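Local structure of chemotaxis operon protein (CheX) (3HZH) at residues 77-80 against 81-85; 105-108 against 109-113. The protein probably dephosphorylates the phosphorylated CheY-type response regulator of the bacterial chemotaxis pathway, switching off the signal sent to the flagellar motors. All coordinates share one frame; numbering follows the deposited sequence.

Interaction 1 of 2, residues 77-80 against 81-85; sequences ALFV and ASKLN
Contacts one turn apart join F79 to K83 and V80 to L84 by packing, and S82 to the backbone O of L78 by a hydrogen bond, on helix 74-85, an alpha helix of this CheC-like fold that follows strand 66-72 and precedes the long helix 97-118. K83 drapes its aliphatic chain over one face of the F79 ring. CG sits 4.2 Å from the ring centroid, displaced toward the rim, in a CH-pi contact, and the bend at chi2 (-67°) then brings CE to within 3.4 Å of CZ on F79. F79 also touches L156 and K160 in loops, while K83 lies exposed on this flank. On another flank S82 folds back on its own helix: OG, anti to the carbonyl carbon (chi1 -69°), bonds to O of L78 at 2.7 Å. It meets that oxygen from above the carbonyl plane, whereas S82 N approaches from the other face at 2.8 Å, so two bonds grip O of L78. OG is also hydrogen-bonded to the backbone N of Y89, tying the helix to the chain beyond it. Along the buried side V80 and L84 run side by side, with CG1 of V80 4.1 Å from CD1 of L84. N85 turns its amide back along the chain: ND2 and the backbone N reach O of A81 from opposite faces of its plane, ND2 at 2.9 Å in a nearly straight bond of 167°.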
ATOM      1  N   ALA B  77     -17.157   1.752   5.856  1.00 24.29           N
ATOM      2  CA  ALA B  77     -16.275   1.847   4.698  1.00 24.83           C
ATOM      3  C   ALA B  77     -16.162   3.311   4.246  1.00 24.65           C
ATOM      4  O   ALA B  77     -15.068   3.804   3.968  1.00 23.53           O
ATOM      5  CB  ALA B  77     -16.805   0.982   3.559  1.00 23.57           C
ATOM      6  N   LEU B  78     -17.295   4.003   4.187  1.00 25.29           N
ATOM      7  CA  LEU B  78     -17.310   5.405   3.769  1.00 25.01           C
ATOM      8  C   LEU B  78     -16.604   6.280   4.794  1.00 24.81           C
ATOM      9  O   LEU B  78     -15.856   7.185   4.434  1.00 24.50           O
ATOM     10  CB  LEU B  78     -18.755   5.893   3.579  1.00 26.65           C
ATOM     11  CG  LEU B  78     -19.554   5.302   2.413  1.00 28.39           C
ATOM     12  CD1 LEU B  78     -21.015   5.716   2.519  1.00 29.43           C
ATOM     13  CD2 LEU B  78     -18.955   5.773   1.093  1.00 29.07           C
ATOM     14  N   PHE B  79     -16.856   6.009   6.072  1.00 24.83           N
ATOM     15  CA  PHE B  79     -16.235   6.762   7.160  1.00 25.38           C
ATOM     16  C   PHE B  79     -14.716   6.661   7.036  1.00 24.68           C
ATOM     17  O   PHE B  79     -14.019   7.672   7.032  1.00 20.99           O
ATOM     18  CB  PHE B  79     -16.664   6.187   8.512  1.00 28.79           C
ATOM     19  CG  PHE B  79     -16.073   6.897   9.697  1.00 32.37           C
ATOM     20  CD1 PHE B  79     -16.661   8.049  10.202  1.00 34.62           C
ATOM     21  CD2 PHE B  79     -14.926   6.406  10.313  1.00 35.13           C
ATOM     22  CE1 PHE B  79     -16.123   8.701  11.308  1.00 35.23           C
ATOM     23  CE2 PHE B  79     -14.375   7.056  11.422  1.00 37.91           C
ATOM     24  CZ  PHE B  79     -14.977   8.203  11.919  1.00 37.28           C
ATOM     25  N   VAL B  80     -14.210   5.429   6.951  1.00 25.68           N
ATOM     26  CA  VAL B  80     -12.767   5.193   6.817  1.00 26.88           C
ATOM     27  C   VAL B  80     -12.184   5.843   5.562  1.00 26.19           C
ATOM     28  O   VAL B  80     -11.152   6.512   5.630  1.00 27.22           O
ATOM     29  CB  VAL B  80     -12.439   3.680   6.773  1.00 27.50           C
ATOM     30  CG1 VAL B  80     -10.941   3.481   6.550  1.00 25.22           C
ATOM     31  CG2 VAL B  80     -12.881   3.010   8.076  1.00 26.76           C
ATOM     32  N   ALA B  81     -12.825   5.637   4.416  1.00 25.64           N
ATOM     33  CA  ALA B  81     -12.323   6.244   3.185  1.00 26.56           C
ATOM     34  C   ALA B  81     -12.316   7.772   3.325  1.00 26.27           C
ATOM     35  O   ALA B  81     -11.381   8.434   2.870  1.00 25.41           O
ATOM     36  CB  ALA B  81     -13.181   5.823   1.998  1.00 25.24           C
ATOM     37  N   SER B  82     -13.350   8.319   3.969  1.00 24.79           N
ATOM     38  CA  SER B  82     -13.458   9.761   4.180  1.00 26.12           C
ATOM     39  C   SER B  82     -12.306  10.304   5.017  1.00 27.54           C
ATOM     40  O   SER B  82     -11.697  11.313   4.674  1.00 27.66           O
ATOM     41  CB  SER B  82     -14.788  10.114   4.859  1.00 26.45           C
ATOM     42  OG  SER B  82     -15.888   9.890   3.990  1.00 25.64           O
ATOM     43  N   LYS B  83     -12.009   9.634   6.119  1.00 29.34           N
ATOM     44  CA  LYS B  83     -10.923  10.059   6.989  1.00 30.83           C
ATOM     45  C   LYS B  83      -9.558   9.984   6.301  1.00 29.42           C
ATOM     46  O   LYS B  83      -8.739  10.887   6.458  1.00 29.21           O
ATOM     47  CB  LYS B  83     -10.902   9.200   8.263  1.00 34.21           C
ATOM     48  CG  LYS B  83     -12.126   9.355   9.150  1.00 40.54           C
ATOM     49  CD  LYS B  83     -12.188  10.751   9.752  1.00 46.04           C
ATOM     50  CE  LYS B  83     -13.372  10.900  10.696  1.00 48.25           C
ATOM     51  NZ  LYS B  83     -13.343  12.210  11.416  1.00 50.88           N
ATOM     52  N   LEU B  84      -9.323   8.915   5.538  1.00 26.66           N
ATOM     53  CA  LEU B  84      -8.042   8.725   4.864  1.00 26.03           C
ATOM     54  C   LEU B  84      -7.768   9.637   3.662  1.00 26.41           C
ATOM     55  O   LEU B  84      -6.613   9.913   3.318  1.00 26.43           O
ATOM     56  CB  LEU B  84      -7.839   7.267   4.461  1.00 26.85           C
ATOM     57  CG  LEU B  84      -7.894   6.280   5.631  1.00 28.94           C
ATOM     58  CD1 LEU B  84      -7.390   4.919   5.180  1.00 29.24           C
ATOM     59  CD2 LEU B  84      -7.040   6.788   6.773  1.00 30.11           C
ATOM     60  N   ASN B  85      -8.825  10.116   3.034  1.00 24.05           N
ATOM     61  CA  ASN B  85      -8.689  10.994   1.890  1.00 25.36           C
ATOM     62  C   ASN B  85      -8.945  12.446   2.290  1.00 26.35           C
ATOM     63  O   ASN B  85      -8.880  13.358   1.452  1.00 24.58           O
ATOM     64  CB  ASN B  85      -9.678  10.554   0.815  1.00 21.08           C
ATOM     65  CG  ASN B  85      -9.220   9.334   0.074  1.00 26.96           C
ATOM     66  OD1 ASN B  85      -8.413   9.432  -0.857  1.00 21.80           O
ATOM     67  ND2 ASN B  85      -9.706   8.168   0.491  1.00 21.17           N
TER

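Interaction 2 of 2, residues 105-108 against 109-113; sequences LTEV and GNIIA
E107 rests its CG against CD1 of I111, 3.7 Å away, one turn along helix 97-118, the long helix that packs on the antiparallel sheet of this CheC-like fold. The spacing of E107 and N110 matches the E-x-x-N signature of CheC and CheX phosphatases, consistent with a role in dephosphorylation. E107 leaves the helix with CG anti to its backbone N, and a bend at chi2 (75°) swings the carboxylate alongside N110, where OE1 is 3.7 Å from CB of N110. The two side chains point the same way, their flat ends turned 27° apart. Outside the helix, OE2 of E107 is held by the chain of another protein, through a hydrogen bond to a polar side chain and a salt bridge to a basic side chain of that chain. N110 packs on a modified side chain of that protein, and its own side chain lies close to a bound magnesium ion. I111 lies tightly over the backbone, its CG1 only 3.0 Å from O of E107, the same oxygen that receives its N-H at 2.9 Å. Helix 17-31 covers one flank, with L28 against V108, V27 against I111 and I112, and M31 against I111, while L105 rests on V54, V56 and M72 of the sheet. V108 and I112 lie side by side, pointing the same way, and their closest side-chain approach is CG1 of V108 to CD1 of I112, 4.0 Å.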
ATOM      1  N   LEU B 105      -9.533   1.209   0.873  1.00 22.22           N
ATOM      2  CA  LEU B 105      -9.605   0.081   1.801  1.00 23.05           C
ATOM      3  C   LEU B 105      -8.677  -1.073   1.415  1.00 24.82           C
ATOM      4  O   LEU B 105      -8.071  -1.704   2.293  1.00 23.39           O
ATOM      5  CB  LEU B 105     -11.047  -0.420   1.922  1.00 24.73           C
ATOM      6  CG  LEU B 105     -12.065   0.626   2.386  1.00 28.82           C
ATOM      7  CD1 LEU B 105     -13.418  -0.043   2.598  1.00 30.64           C
ATOM      8  CD2 LEU B 105     -11.582   1.280   3.671  1.00 28.61           C
ATOM      9  N   THR B 106      -8.555  -1.360   0.118  1.00 23.65           N
ATOM     10  CA  THR B 106      -7.657  -2.437  -0.300  1.00 24.04           C
ATOM     11  C   THR B 106      -6.216  -2.053   0.023  1.00 24.00           C
ATOM     12  O   THR B 106      -5.407  -2.914   0.354  1.00 24.29           O
ATOM     13  CB  THR B 106      -7.766  -2.767  -1.822  1.00 25.63           C
ATOM     14  OG1 THR B 106      -7.514  -1.587  -2.603  1.00 25.02           O
ATOM     15  CG2 THR B 106      -9.144  -3.329  -2.154  1.00 27.11           C
ATOM     16  N   GLU B 107      -5.892  -0.763  -0.056  1.00 22.30           N
ATOM     17  CA  GLU B 107      -4.532  -0.323   0.253  1.00 22.81           C
ATOM     18  C   GLU B 107      -4.282  -0.469   1.752  1.00 21.86           C
ATOM     19  O   GLU B 107      -3.156  -0.749   2.175  1.00 20.38           O
ATOM     20  CB  GLU B 107      -4.296   1.137  -0.177  1.00 23.87           C
ATOM     21  CG  GLU B 107      -2.928   1.675   0.220  1.00 23.71           C
ATOM     22  CD  GLU B 107      -1.785   1.145  -0.630  1.00 27.85           C
ATOM     23  OE1 GLU B 107      -1.858  -0.017  -1.080  1.00 27.29           O
ATOM     24  OE2 GLU B 107      -0.791   1.882  -0.825  1.00 25.49           O
ATOM     25  N   VAL B 108      -5.320  -0.269   2.560  1.00 20.43           N
ATOM     26  CA  VAL B 108      -5.168  -0.444   4.002  1.00 21.60           C
ATOM     27  C   VAL B 108      -4.830  -1.923   4.230  1.00 22.82           C
ATOM     28  O   VAL B 108      -3.953  -2.252   5.028  1.00 21.70           O
ATOM     29  CB  VAL B 108      -6.470  -0.107   4.785  1.00 20.93           C
ATOM     30  CG1 VAL B 108      -6.332  -0.554   6.239  1.00 18.86           C
ATOM     31  CG2 VAL B 108      -6.748   1.413   4.742  1.00 21.34           C
ATOM     32  N   GLY B 109      -5.530  -2.801   3.518  1.00 23.38           N
ATOM     33  CA  GLY B 109      -5.298  -4.235   3.644  1.00 24.72           C
ATOM     34  C   GLY B 109      -3.879  -4.592   3.241  1.00 24.77           C
ATOM     35  O   GLY B 109      -3.186  -5.347   3.931  1.00 24.30           O
ATOM     36  N   ASN B 110      -3.455  -4.037   2.111  1.00 22.36           N
ATOM     37  CA  ASN B 110      -2.117  -4.245   1.584  1.00 22.29           C
ATOM     38  C   ASN B 110      -1.041  -3.823   2.592  1.00 22.50           C
ATOM     39  O   ASN B 110      -0.014  -4.503   2.757  1.00 21.55           O
ATOM     40  CB  ASN B 110      -1.948  -3.440   0.290  1.00 22.46           C
ATOM     41  CG  ASN B 110      -0.531  -3.489  -0.237  1.00 24.39           C
ATOM     42  OD1 ASN B 110       0.050  -2.443  -0.559  1.00 22.08           O
ATOM     43  ND2 ASN B 110       0.027  -4.681  -0.351  1.00 23.96           N
ATOM     44  N   ILE B 111      -1.274  -2.708   3.273  1.00 20.94           N
ATOM     45  CA  ILE B 111      -0.290  -2.223   4.231  1.00 22.43           C
ATOM     46  C   ILE B 111      -0.255  -3.077   5.492  1.00 22.58           C
ATOM     47  O   ILE B 111       0.825  -3.358   6.017  1.00 21.33           O
ATOM     48  CB  ILE B 111      -0.536  -0.727   4.541  1.00 25.02           C
ATOM     49  CG1 ILE B 111      -0.416   0.064   3.226  1.00 22.95           C
ATOM     50  CG2 ILE B 111       0.489  -0.209   5.562  1.00 23.11           C
ATOM     51  CD1 ILE B 111      -0.822   1.529   3.317  1.00 23.59           C
ATOM     52  N   ILE B 112      -1.422  -3.503   5.976  1.00 22.38           N
ATOM     53  CA  ILE B 112      -1.463  -4.362   7.158  1.00 20.42           C
ATOM     54  C   ILE B 112      -0.732  -5.663   6.812  1.00 22.29           C
ATOM     55  O   ILE B 112       0.185  -6.074   7.516  1.00 21.34           O
ATOM     56  CB  ILE B 112      -2.913  -4.705   7.574  1.00 21.89           C
ATOM     57  CG1 ILE B 112      -3.621  -3.446   8.099  1.00 21.01           C
ATOM     58  CG2 ILE B 112      -2.906  -5.816   8.615  1.00 19.45           C
ATOM     59  CD1 ILE B 112      -5.108  -3.650   8.447  1.00 20.50           C
ATOM     60  N   ALA B 113      -1.129  -6.283   5.704  1.00 21.41           N
ATOM     61  CA  ALA B 113      -0.523  -7.536   5.260  1.00 22.94           C
ATOM     62  C   ALA B 113       0.979  -7.440   5.008  1.00 22.16           C
ATOM     63  O   ALA B 113       1.725  -8.353   5.358  1.00 21.20           O
ATOM     64  CB  ALA B 113      -1.217  -8.039   4.003  1.00 22.34           C
TER

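How the interactions relate
Interactions 1 and 2 lie on consecutive helices, 74-85 and 97-118, with centres about 14 Å apart, and they meet through their apolar flanks. CD1 of L84 packs on CG2 of V108 at 3.6 Å. L105 fits against two residues of the first helix, its CD1 3.7 Å from CB of A77 and its CD2 3.7 Å from CG1 of V80. ND2 of N85 also hydrogen-bonds to OG1 of T104 on the second helix. Both contacts also face the bound partner protein: N85 through OD1, E107 through OE2. Interaction 2 is the one at the presumed phosphatase site, with the N110 side chain about 4 Å from the magnesium ion.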